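Local coordinates for protein ribose 5-phosphate isomerase (Giardia lamblia, PDB 3S5P) that probably interconverts ribose 5-phosphate and ribulose 5-phosphate in the pentose phosphate pathway, as an isomerase of the RpiB type, at residues Val24-Asp29 with Phe38-Ala43. Numbering follows the deposited sequence.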
loop_
_atom_site.group_PDB
_atom_site.type_symbol
_atom_site.label_atom_id
_atom_site.label_comp_id
_atom_site.label_asym_id
_atom_site.label_seq_id
_atom_site.Cartn_x
_atom_site.Cartn_y
_atom_site.Cartn_z
ATOM N N VAL A 24 -20.949 -0.635 1.199
ATOM C CA VAL A 24 -19.699 -0.301 0.533
ATOM C C VAL A 24 -19.727 1.085 -0.147
ATOM O O VAL A 24 -20.530 1.324 -1.040
ATOM C CB VAL A 24 -19.369 -1.378 -0.525
ATOM C CG1 VAL A 24 -17.945 -1.211 -1.041
ATOM C CG2 VAL A 24 -19.619 -2.794 0.039
ATOM N N ALA A 25 -18.839 1.981 0.266
ATOM C CA ALA A 25 -18.735 3.309 -0.346
ATOM C C ALA A 25 -17.692 3.342 -1.455
ATOM O O ALA A 25 -16.687 2.621 -1.390
ATOM C CB ALA A 25 -18.437 4.356 0.691
ATOM N N PHE A 26 -17.947 4.155 -2.485
ATOM C CA PHE A 26 -17.077 4.249 -3.650
ATOM C C PHE A 26 -16.795 5.715 -3.973
ATOM O O PHE A 26 -17.726 6.529 -4.018
ATOM C CB PHE A 26 -17.753 3.637 -4.886
ATOM C CG PHE A 26 -17.842 2.132 -4.896
ATOM C CD1 PHE A 26 -17.020 1.384 -5.707
ATOM C CD2 PHE A 26 -18.799 1.475 -4.161
ATOM C CE1 PHE A 26 -17.134 -0.013 -5.742
ATOM C CE2 PHE A 26 -18.928 0.081 -4.196
ATOM C CZ PHE A 26 -18.092 -0.664 -4.981
ATOM N N ALA A 27 -15.527 6.051 -4.208
ATOM C CA ALA A 27 -15.145 7.400 -4.638
ATOM C C ALA A 27 -13.987 7.293 -5.633
ATOM O O ALA A 27 -13.208 6.307 -5.606
ATOM C CB ALA A 27 -14.775 8.268 -3.443
ATOM N N SER A 28 -13.875 8.251 -6.538
ATOM C CA SER A 28 -12.791 8.184 -7.527
ATOM C C SER A 28 -12.337 9.563 -7.979
ATOM O O SER A 28 -13.073 10.531 -7.810
ATOM C CB SER A 28 -13.188 7.326 -8.727
ATOM O OG SER A 28 -14.300 7.880 -9.385
ATOM N N ASP A 29 -11.118 9.653 -8.512
ATOM C CA ASP A 29 -10.661 10.900 -9.160
ATOM C C ASP A 29 -11.369 11.079 -10.514
ATOM O O ASP A 29 -12.176 10.226 -10.914
ATOM C CB ASP A 29 -9.127 10.931 -9.312
ATOM C CG ASP A 29 -8.595 9.857 -10.252
ATOM O OD1 ASP A 29 -7.467 10.047 -10.758
ATOM O OD2 ASP A 29 -9.284 8.836 -10.513
ATOM N N PHE A 38 -18.126 0.863 -13.060
ATOM C CA PHE A 38 -18.019 -0.530 -13.422
ATOM C C PHE A 38 -17.962 -1.400 -12.138
ATOM O O PHE A 38 -18.740 -2.344 -11.995
ATOM C CB PHE A 38 -16.794 -0.696 -14.328
ATOM C CG PHE A 38 -16.415 -2.107 -14.585
ATOM C CD1 PHE A 38 -17.048 -2.835 -15.586
ATOM C CD2 PHE A 38 -15.409 -2.711 -13.834
ATOM C CE1 PHE A 38 -16.705 -4.146 -15.829
ATOM C CE2 PHE A 38 -15.048 -4.024 -14.070
ATOM C CZ PHE A 38 -15.699 -4.750 -15.064
ATOM N N LEU A 39 -17.073 -1.055 -11.203
ATOM C CA LEU A 39 -16.956 -1.766 -9.912
ATOM C C LEU A 39 -18.233 -1.638 -9.083
ATOM O O LEU A 39 -18.632 -2.589 -8.401
ATOM C CB LEU A 39 -15.749 -1.265 -9.093
ATOM C CG LEU A 39 -14.370 -1.378 -9.749
ATOM C CD1 LEU A 39 -13.352 -0.642 -8.927
ATOM C CD2 LEU A 39 -13.987 -2.834 -9.890
ATOM N N GLN A 40 -18.869 -0.470 -9.154
ATOM C CA GLN A 40 -20.196 -0.271 -8.518
ATOM C C GLN A 40 -21.249 -1.254 -9.035
ATOM O O GLN A 40 -21.910 -1.924 -8.228
ATOM C CB GLN A 40 -20.699 1.166 -8.673
ATOM C CG GLN A 40 -20.070 2.141 -7.688
ATOM C CD GLN A 40 -20.300 3.604 -8.061
ATOM O OE1 GLN A 40 -19.602 4.498 -7.569
ATOM N NE2 GLN A 40 -21.284 3.853 -8.927
ATOM N N GLN A 41 -21.378 -1.357 -10.361
ATOM C CA GLN A 41 -22.304 -2.315 -10.980
ATOM C C GLN A 41 -22.034 -3.736 -10.493
ATOM O O GLN A 41 -22.948 -4.423 -10.048
ATOM C CB GLN A 41 -22.238 -2.252 -12.513
ATOM N N ARG A 42 -20.767 -4.150 -10.558
ATOM C CA ARG A 42 -20.344 -5.491 -10.132
ATOM C C ARG A 42 -20.685 -5.786 -8.664
ATOM O O ARG A 42 -21.156 -6.873 -8.343
ATOM C CB ARG A 42 -18.837 -5.704 -10.366
ATOM C CG ARG A 42 -18.425 -5.841 -11.828
ATOM C CD ARG A 42 -18.942 -7.131 -12.458
ATOM N NE ARG A 42 -18.648 -7.214 -13.891
ATOM C CZ ARG A 42 -17.536 -7.734 -14.421
ATOM N NH1 ARG A 42 -16.585 -8.219 -13.636
ATOM N NH2 ARG A 42 -17.368 -7.766 -15.742
ATOM N N ALA A 43 -20.433 -4.828 -7.779
ATOM C CA ALA A 43 -20.793 -5.003 -6.372
ATOM C C ALA A 43 -22.315 -5.057 -6.149
ATOM O O ALA A 43 -22.778 -5.838 -5.323
ATOM C CB ALA A 43 -20.139 -3.937 -5.502
#
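The phenyl ring of Phe26 reaches from the strand to the helix, where the aliphatic part of Gln40 covers one of its faces. Gln40 CG sits 3.7 Å from the centroid of the Phe26 ring, only 18° off the ring normal, a CH-pi contact set off the ring centre on the side of Phe26 CG. Gln40 carries its CG beside the backbone N, opposite the carbonyl carbon, and its chain stays extended from there, so that the two side chains run antiparallel, each reaching past the other. The Gln40 amide is thereby brought to the root of the phenylalanine, with OE1 3.4 Å from Phe26 CB and the amide plane 82° from that of the ring. Glutamine suits this buried place because its methylenes pack on an aromatic surface while its polar end is satisfied: OE1 accepts a hydrogen bond from Arg36, and NE2 donates one to Asp52. Strand 23-28, helix 33-45 and strand 49-54 form a beta-alpha-beta crossover at one side of the parallel sheet of this Rossmann-like alpha/beta domain, with strand 49-54 at the sheet edge within this chain, and the helix runs back nearly antiparallel to the strand, at 167° between the short axes, which approach to 9.8 Å. The far end of the ring meets the helix obliquely. Phe26 CE1 lies 3.8 Å from Leu39 CB, and one turn later Ala43 CB comes within 3.9 Å of Phe26 CZ. A methyl group at Ala43 leaves room for the end of the ring close to the helix backbone, whereas Leu39 touches it through CB alone, its side chain lying roughly perpendicular to the phenylalanine. From the neighbouring strands, Val50 packs against Phe26, Gln40 and Ala43, while Ile83 also touches the phenylalanine.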